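PDB 3F7W: putative fructosamine-3-kinase from Thermobifida fusca YX, which is probably a kinase of the fructosamine kinase family, built on the protein-kinase-like fold, though its own substrate has not been established. Local coordinates for residues E100-F105 / V200-D205; G73-Q78 / A207-P212. One frame throughout, in Å; residues are numbered along the deposited sequence.

Contact 1: E100-F105 / V200-D205; sequences EAAERF and VLWQDD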
ATOM      1  N   GLU A 100     -13.430  17.501   7.950  1.00 29.16           N
ATOM      2  CA  GLU A 100     -14.546  16.589   8.195  1.00 30.16           C
ATOM      3  C   GLU A 100     -14.301  15.203   7.590  1.00 29.30           C
ATOM      4  O   GLU A 100     -14.565  14.171   8.220  1.00 29.90           O
ATOM      5  CB  GLU A 100     -15.826  17.169   7.595  1.00 32.17           C
ATOM      6  CG  GLU A 100     -16.318  18.484   8.235  1.00 38.67           C
ATOM      7  CD  GLU A 100     -15.551  19.769   7.842  1.00 44.67           C
ATOM      8  OE1 GLU A 100     -14.938  19.882   6.746  1.00 36.45           O
ATOM      9  OE2 GLU A 100     -15.594  20.704   8.672  1.00 55.83           O
ATOM     10  N   ALA A 101     -13.814  15.195   6.360  1.00 27.61           N
ATOM     11  CA  ALA A 101     -13.475  13.950   5.668  1.00 28.41           C
ATOM     12  C   ALA A 101     -12.305  13.266   6.376  1.00 28.19           C
ATOM     13  O   ALA A 101     -12.239  12.049   6.442  1.00 27.10           O
ATOM     14  CB  ALA A 101     -13.109  14.258   4.208  1.00 25.00           C
ATOM     15  N   ALA A 102     -11.371  14.065   6.883  1.00 25.83           N
ATOM     16  CA  ALA A 102     -10.193  13.538   7.559  1.00 25.73           C
ATOM     17  C   ALA A 102     -10.568  12.761   8.815  1.00 26.35           C
ATOM     18  O   ALA A 102     -10.049  11.654   9.050  1.00 26.97           O
ATOM     19  CB  ALA A 102      -9.194  14.649   7.902  1.00 23.79           C
ATOM     20  N   GLU A 103     -11.447  13.332   9.625  1.00 27.13           N
ATOM     21  CA  GLU A 103     -11.931  12.623  10.812  1.00 30.36           C
ATOM     22  C   GLU A 103     -12.623  11.319  10.431  1.00 29.18           C
ATOM     23  O   GLU A 103     -12.401  10.260  11.043  1.00 28.03           O
ATOM     24  CB  GLU A 103     -12.890  13.504  11.599  1.00 32.17           C
ATOM     25  CG  GLU A 103     -12.263  14.779  12.107  1.00 40.17           C
ATOM     26  CD  GLU A 103     -13.289  15.671  12.794  1.00 41.59           C
ATOM     27  OE1 GLU A 103     -14.282  15.112  13.320  1.00 54.33           O
ATOM     28  OE2 GLU A 103     -13.097  16.913  12.796  1.00 58.93           O
ATOM     29  N   ARG A 104     -13.423  11.369   9.373  1.00 27.97           N
ATOM     30  CA  ARG A 104     -14.158  10.188   8.961  1.00 28.79           C
ATOM     31  C   ARG A 104     -13.184   9.121   8.425  1.00 27.40           C
ATOM     32  O   ARG A 104     -13.321   7.937   8.728  1.00 26.98           O
ATOM     33  CB  ARG A 104     -15.215  10.569   7.935  1.00 28.66           C
ATOM     34  CG  ARG A 104     -16.343  11.446   8.543  1.00 33.90           C
ATOM     35  CD  ARG A 104     -17.415  11.743   7.518  1.00 38.67           C
ATOM     36  NE  ARG A 104     -18.133  10.503   7.253  1.00 49.89           N
ATOM     37  CZ  ARG A 104     -19.165  10.061   7.969  1.00 60.39           C
ATOM     38  NH1 ARG A 104     -19.644  10.771   8.996  1.00 57.40           N
ATOM     39  NH2 ARG A 104     -19.725   8.896   7.648  1.00 60.59           N
ATOM     40  N   PHE A 105     -12.155   9.566   7.718  1.00 25.37           N
ATOM     41  CA  PHE A 105     -11.149   8.653   7.159  1.00 23.98           C
ATOM     42  C   PHE A 105     -10.368   7.943   8.264  1.00 25.37           C
ATOM     43  O   PHE A 105     -10.059   6.769   8.148  1.00 24.61           O
ATOM     44  CB  PHE A 105     -10.233   9.416   6.224  1.00 26.42           C
ATOM     45  CG  PHE A 105      -9.190   8.573   5.560  1.00 25.13           C
ATOM     46  CD1 PHE A 105      -9.518   7.347   4.978  1.00 26.74           C
ATOM     47  CD2 PHE A 105      -7.855   8.980   5.551  1.00 27.64           C
ATOM     48  CE1 PHE A 105      -8.524   6.579   4.347  1.00 25.11           C
ATOM     49  CE2 PHE A 105      -6.895   8.227   4.938  1.00 30.15           C
ATOM     50  CZ  PHE A 105      -7.232   7.003   4.347  1.00 30.92           C
ATOM     51  N   VAL A 200      -4.382   8.006  -1.491  1.00 23.93           N
ATOM     52  CA  VAL A 200      -5.568   8.478  -0.756  1.00 25.32           C
ATOM     53  C   VAL A 200      -6.314   9.467  -1.647  1.00 29.58           C
ATOM     54  O   VAL A 200      -5.795  10.544  -2.004  1.00 29.39           O
ATOM     55  CB  VAL A 200      -5.174   9.107   0.607  1.00 25.18           C
ATOM     56  CG1 VAL A 200      -6.406   9.587   1.393  1.00 27.32           C
ATOM     57  CG2 VAL A 200      -4.351   8.081   1.404  1.00 26.92           C
ATOM     58  N   LEU A 201      -7.510   9.068  -2.048  1.00 26.27           N
ATOM     59  CA  LEU A 201      -8.385   9.887  -2.868  1.00 27.12           C
ATOM     60  C   LEU A 201      -9.501  10.430  -1.994  1.00 27.90           C
ATOM     61  O   LEU A 201     -10.375   9.693  -1.523  1.00 26.51           O
ATOM     62  CB  LEU A 201      -8.977   9.082  -4.020  1.00 26.12           C
ATOM     63  CG  LEU A 201      -7.968   8.418  -4.959  1.00 30.49           C
ATOM     64  CD1 LEU A 201      -8.699   7.867  -6.168  1.00 33.82           C
ATOM     65  CD2 LEU A 201      -6.881   9.381  -5.383  1.00 36.11           C
ATOM     66  N   TRP A 202      -9.448  11.729  -1.766  1.00 27.30           N
ATOM     67  CA  TRP A 202     -10.387  12.371  -0.866  1.00 26.17           C
ATOM     68  C   TRP A 202     -11.803  12.436  -1.460  1.00 27.88           C
ATOM     69  O   TRP A 202     -11.996  12.595  -2.686  1.00 29.60           O
ATOM     70  CB  TRP A 202      -9.867  13.748  -0.466  1.00 29.46           C
ATOM     71  CG  TRP A 202      -8.648  13.671   0.366  1.00 26.23           C
ATOM     72  CD1 TRP A 202      -7.363  13.566  -0.070  1.00 31.29           C
ATOM     73  CD2 TRP A 202      -8.591  13.678   1.789  1.00 25.43           C
ATOM     74  NE1 TRP A 202      -6.502  13.518   1.000  1.00 28.73           N
ATOM     75  CE2 TRP A 202      -7.233  13.583   2.154  1.00 30.81           C
ATOM     76  CE3 TRP A 202      -9.557  13.764   2.791  1.00 29.60           C
ATOM     77  CZ2 TRP A 202      -6.813  13.571   3.479  1.00 31.37           C
ATOM     78  CZ3 TRP A 202      -9.138  13.748   4.121  1.00 35.31           C
ATOM     79  CH2 TRP A 202      -7.773  13.658   4.448  1.00 33.98           C
ATOM     80  N   GLN A 203     -12.766  12.275  -0.560  1.00 27.93           N
ATOM     81  CA  GLN A 203     -14.193  12.346  -0.837  1.00 28.99           C
ATOM     82  C   GLN A 203     -14.799  13.341   0.149  1.00 29.08           C
ATOM     83  O   GLN A 203     -14.108  13.829   1.037  1.00 28.16           O
ATOM     84  CB  GLN A 203     -14.804  10.963  -0.628  1.00 30.17           C
ATOM     85  CG  GLN A 203     -14.232   9.886  -1.575  1.00 32.94           C
ATOM     86  CD  GLN A 203     -14.692  10.079  -2.996  1.00 34.67           C
ATOM     87  OE1 GLN A 203     -15.629   9.422  -3.428  1.00 34.90           O
ATOM     88  NE2 GLN A 203     -14.046  10.984  -3.732  1.00 31.93           N
ATOM     89  N   ASP A 204     -16.077  13.663  -0.022  1.00 29.22           N
ATOM     90  CA  ASP A 204     -16.756  14.559   0.913  1.00 29.97           C
ATOM     91  C   ASP A 204     -16.896  13.953   2.298  1.00 30.96           C
ATOM     92  O   ASP A 204     -16.931  14.675   3.292  1.00 32.87           O
ATOM     93  CB  ASP A 204     -18.155  14.907   0.384  1.00 30.93           C
ATOM     94  CG  ASP A 204     -18.113  15.731  -0.897  1.00 38.60           C
ATOM     95  OD1 ASP A 204     -17.216  16.598  -1.041  1.00 41.24           O
ATOM     96  OD2 ASP A 204     -18.982  15.484  -1.760  1.00 47.94           O
ATOM     97  N   ASP A 205     -16.980  12.630   2.363  1.00 31.09           N
ATOM     98  CA  ASP A 205     -17.371  11.929   3.585  1.00 31.32           C
ATOM     99  C   ASP A 205     -16.289  10.978   4.098  1.00 31.33           C
ATOM    100  O   ASP A 205     -16.571  10.081   4.863  1.00 33.04           O
ATOM    101  CB  ASP A 205     -18.681  11.156   3.340  1.00 34.12           C
ATOM    102  CG  ASP A 205     -18.553  10.105   2.244  1.00 39.50           C
ATOM    103  OD1 ASP A 205     -17.556  10.124   1.474  1.00 38.45           O
ATOM    104  OD2 ASP A 205     -19.471   9.254   2.141  1.00 47.55           O
TER
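The indole of Trp202 meets the helix of residues 100-105 with its benzo edge, lying against Ala101 and Ala102. Trp202 CE3 stands 3.9 Å from Ala101 CB, and further round the rim Trp202 CZ3 comes to 3.6 Å from the backbone N of Ala102, while CH2 reaches the Ala102 methyl. The CB of Trp202 is not aimed at the helix, but with CG anti to the carbonyl carbon (chi1 -67°) the ring end comes nearer to it. Small residues on the helix let the edge come in close to the backbone. Ala101 CB also packs 3.4 Å from Gln203 O. A second apolar group is formed by Phe105 and Val200, which cross obliquely: ring atom CE2 of Phe105 lies 3.8 Å from Val200 CG1. The same methyl sits 3.9 Å above one face of the Trp202 ring, offset toward its rim, and so touches both aromatic side chains.

The one hydrogen bond across the contact is on the exposed side. Arg104 NE donates to the backbone O of Asp205 at 2.9 Å, with a bent N-H...O angle of 139°; the oxygen lies at the guanidinium edge, whereas the donor stands above the carbonyl plane. The Asp205 carboxylate takes no part, its OD2 remaining 5.4 Å from Arg104 NE. Asp204 OD1 forms a salt bridge with Arg95 NE, outside the two segments.

Val237 of helix 234-244 also packs on Ala102 and Phe105. The arrangement, a two-stranded hairpin laid against the helix that probably follows the linker between the lobes, as in protein kinases, is consistent with the large lobe of a kinase-like fold.

Contact 2: G73-Q78 / A207-P212; sequences GSPVPQ and AVVIDP. With EDO (1,2-ethanediol), chain H.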
ATOM      1  N   GLY A  73     -17.726   0.839   6.558  1.00 28.13           N
ATOM      2  CA  GLY A  73     -17.294   2.085   5.931  1.00 29.76           C
ATOM      3  C   GLY A  73     -15.984   1.946   5.184  1.00 28.78           C
ATOM      4  O   GLY A  73     -15.200   2.905   5.113  1.00 29.46           O
ATOM      5  N   SER A  74     -15.745   0.766   4.623  1.00 28.34           N
ATOM      6  CA  SER A  74     -14.512   0.470   3.922  1.00 29.09           C
ATOM      7  C   SER A  74     -14.123   1.594   2.963  1.00 28.10           C
ATOM      8  O   SER A  74     -14.956   2.048   2.142  1.00 26.74           O
ATOM      9  CB  SER A  74     -14.629  -0.803   3.074  1.00 31.89           C
ATOM     10  OG  SER A  74     -13.420  -1.001   2.347  1.00 32.67           O
ATOM     11  N   PRO A  75     -12.856   2.023   3.015  1.00 28.77           N
ATOM     12  CA  PRO A  75     -12.370   3.000   2.034  1.00 28.23           C
ATOM     13  C   PRO A  75     -11.816   2.337   0.754  1.00 28.66           C
ATOM     14  O   PRO A  75     -11.238   3.016  -0.063  1.00 28.46           O
ATOM     15  CB  PRO A  75     -11.232   3.704   2.796  1.00 26.99           C
ATOM     16  CG  PRO A  75     -10.701   2.651   3.653  1.00 29.04           C
ATOM     17  CD  PRO A  75     -11.811   1.678   3.989  1.00 26.91           C
ATOM     18  N   VAL A  76     -12.025   1.034   0.572  1.00 29.26           N
ATOM     19  CA  VAL A  76     -11.420   0.270  -0.526  1.00 30.01           C
ATOM     20  C   VAL A  76     -12.400   0.212  -1.694  1.00 31.00           C
ATOM     21  O   VAL A  76     -13.562  -0.162  -1.501  1.00 32.51           O
ATOM     22  CB  VAL A  76     -11.111  -1.192  -0.058  1.00 30.99           C
ATOM     23  CG1 VAL A  76     -10.429  -1.995  -1.170  1.00 29.70           C
ATOM     24  CG2 VAL A  76     -10.251  -1.170   1.197  1.00 31.79           C
ATOM     25  N   PRO A  77     -11.941   0.495  -2.919  1.00 29.65           N
ATOM     26  CA  PRO A  77     -12.868   0.334  -4.077  1.00 29.23           C
ATOM     27  C   PRO A  77     -13.287  -1.113  -4.311  1.00 28.37           C
ATOM     28  O   PRO A  77     -12.493  -2.051  -4.105  1.00 29.12           O
ATOM     29  CB  PRO A  77     -12.046   0.794  -5.268  1.00 35.18           C
ATOM     30  CG  PRO A  77     -10.858   1.392  -4.741  1.00 34.46           C
ATOM     31  CD  PRO A  77     -10.601   0.877  -3.364  1.00 28.59           C
ATOM     32  N   GLN A  78     -14.519  -1.281  -4.798  1.00 25.16           N
ATOM     33  CA  GLN A  78     -15.032  -2.568  -5.208  1.00 27.72           C
ATOM     34  C   GLN A  78     -14.476  -2.946  -6.588  1.00 28.74           C
ATOM     35  O   GLN A  78     -14.340  -2.103  -7.457  1.00 31.19           O
ATOM     36  CB  GLN A  78     -16.558  -2.509  -5.293  1.00 29.10           C
ATOM     37  CG  GLN A  78     -17.273  -2.082  -4.017  1.00 33.34           C
ATOM     38  CD  GLN A  78     -18.776  -2.080  -4.211  1.00 33.93           C
ATOM     39  OE1 GLN A  78     -19.252  -2.045  -5.347  1.00 39.14           O
ATOM     40  NE2 GLN A  78     -19.529  -2.119  -3.116  1.00 37.09           N
ATOM     41  N   ALA A 207     -12.347   9.093   2.681  1.00 29.06           N
ATOM     42  CA  ALA A 207     -11.423   8.936   1.557  1.00 27.29           C
ATOM     43  C   ALA A 207     -11.434   7.496   1.052  1.00 27.99           C
ATOM     44  O   ALA A 207     -11.872   6.569   1.748  1.00 29.15           O
ATOM     45  CB  ALA A 207     -10.012   9.357   1.942  1.00 26.78           C
ATOM     46  N   VAL A 208     -10.956   7.333  -0.162  1.00 26.38           N
ATOM     47  CA  VAL A 208     -10.785   6.026  -0.789  1.00 26.48           C
ATOM     48  C   VAL A 208      -9.280   5.743  -0.962  1.00 27.86           C
ATOM     49  O   VAL A 208      -8.496   6.625  -1.356  1.00 31.46           O
ATOM     50  CB  VAL A 208     -11.512   5.968  -2.157  1.00 25.30           C
ATOM     51  CG1 VAL A 208     -11.171   4.699  -2.939  1.00 29.80           C
ATOM     52  CG2 VAL A 208     -13.040   6.126  -1.940  1.00 29.16           C
ATOM     53  N   VAL A 209      -8.893   4.504  -0.667  1.00 26.63           N
ATOM     54  CA  VAL A 209      -7.488   4.083  -0.733  1.00 27.15           C
ATOM     55  C   VAL A 209      -7.313   3.210  -1.959  1.00 27.70           C
ATOM     56  O   VAL A 209      -8.119   2.313  -2.216  1.00 27.55           O
ATOM     57  CB  VAL A 209      -7.010   3.367   0.572  1.00 27.17           C
ATOM     58  CG1 VAL A 209      -7.206   4.288   1.779  1.00 27.61           C
ATOM     59  CG2 VAL A 209      -7.729   2.023   0.803  1.00 26.99           C
ATOM     60  N   ILE A 210      -6.269   3.492  -2.730  1.00 27.13           N
ATOM     61  CA  ILE A 210      -6.055   2.805  -4.018  1.00 25.43           C
ATOM     62  C   ILE A 210      -4.662   2.190  -4.068  1.00 24.86           C
ATOM     63  O   ILE A 210      -3.796   2.475  -3.207  1.00 25.64           O
ATOM     64  CB  ILE A 210      -6.285   3.747  -5.219  1.00 29.25           C
ATOM     65  CG1 ILE A 210      -5.340   4.951  -5.154  1.00 27.56           C
ATOM     66  CG2 ILE A 210      -7.764   4.165  -5.342  1.00 28.71           C
ATOM     67  CD1 ILE A 210      -5.171   5.719  -6.489  1.00 28.50           C
ATOM     68  N   ASP A 211      -4.448   1.315  -5.052  1.00 26.07           N
ATOM     69  CA  ASP A 211      -3.154   0.737  -5.302  1.00 25.62           C
ATOM     70  C   ASP A 211      -2.540   0.017  -4.070  1.00 24.14           C
ATOM     71  O   ASP A 211      -1.377   0.214  -3.735  1.00 24.43           O
ATOM     72  CB  ASP A 211      -2.218   1.810  -5.854  1.00 24.88           C
ATOM     73  CG  ASP A 211      -2.739   2.447  -7.145  1.00 31.54           C
ATOM     74  OD1 ASP A 211      -3.525   1.812  -7.900  1.00 30.31           O
ATOM     75  OD2 ASP A 211      -2.345   3.593  -7.376  1.00 31.53           O
ATOM     76  N   PRO A 212      -3.299  -0.875  -3.430  1.00 24.19           N
ATOM     77  CA  PRO A 212      -2.777  -1.529  -2.238  1.00 26.46           C
ATOM     78  C   PRO A 212      -1.695  -2.559  -2.520  1.00 27.13           C
ATOM     79  O   PRO A 212      -1.633  -3.151  -3.615  1.00 27.04           O
ATOM     80  CB  PRO A 212      -4.007  -2.282  -1.685  1.00 28.14           C
ATOM     81  CG  PRO A 212      -4.767  -2.649  -2.897  1.00 25.75           C
ATOM     82  CD  PRO A 212      -4.649  -1.379  -3.759  1.00 27.80           C
TER
HETATM   83  C1  EDO H 294     -19.984   0.751  -6.782  1.00 62.50           C
HETATM   84  O1  EDO H 294     -20.626   0.818  -5.509  1.00 72.33           O
HETATM   85  C2  EDO H 294     -21.043   0.657  -7.862  1.00 63.28           C
HETATM   86  O2  EDO H 294     -20.550   1.338  -9.022  1.00 64.27           O
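Pro75 O receives the backbone N-H of Val209 at 2.8 Å in a fairly straight bond (162°), and the CA of Val208 adds a CH...O contact to the same oxygen. Pro75 CB also lies 3.1 Å from Ala207 O. The ring of Pro75 lies side by side with Val209, pointing the same way. In Val209 CG1 is anti to the carbonyl carbon (chi1 -58°), which leaves CG2 between the backbone N and the carbonyl carbon, and from there this methyl touches Val76 CG2 at 4.1 Å as well as Pro75 CG. Val208 instead holds CG1 anti to its backbone N (chi1 171°), which brings that methyl 3.8 Å from Pro77 CG. Pro77 CG also meets Ile210 CG2 at 4.2 Å. Pro77 CD lies 3.1 Å from Val209 O, a buried oxygen for which the model offers no hydrogen-bond partner. An alanine in place of Pro77 would probably open a gap beside the Val208 and Ile210 methyls and leave the loop freer to flex. Within the loop, Ser74 OG accepts from Val76 N at 3.0 Å, an ST turn. Gln78 OE1 has a weak bond to a 1,2-ethanediol, probably from the crystallisation liquor.

The loop leads from helix 57-68 to strand 79-83: Val76 packs on Leu65 and Leu68 of that helix, while Gln108 of helix 99-114 bonds both Gly73 O and Ala207 N, bridging loop and strand 206-209.

In the fold
The two contacts use successive strands of one hairpin, and their centres lie about 11 Å apart. Leu201 N and Val208 O, 2.7 Å apart, probably form a hydrogen bond between the strands, and Phe105 CD1 of contact 1 packs 3.7 Å from Ala207 CB of contact 2. Helix 99-114 thus rests on the hairpin, and the loop 73-78 on its second strand. Beyond that strand the chain reaches Asp211, salt-bridged to Lys45, a pairing reminiscent of the DFG aspartate and strand lysine of protein kinases. An unidentified ligand lies about 4 Å from the Ile210 side chain and about 8 Å from that of Gln203, so contact 2 is nearer the probable active-site cleft.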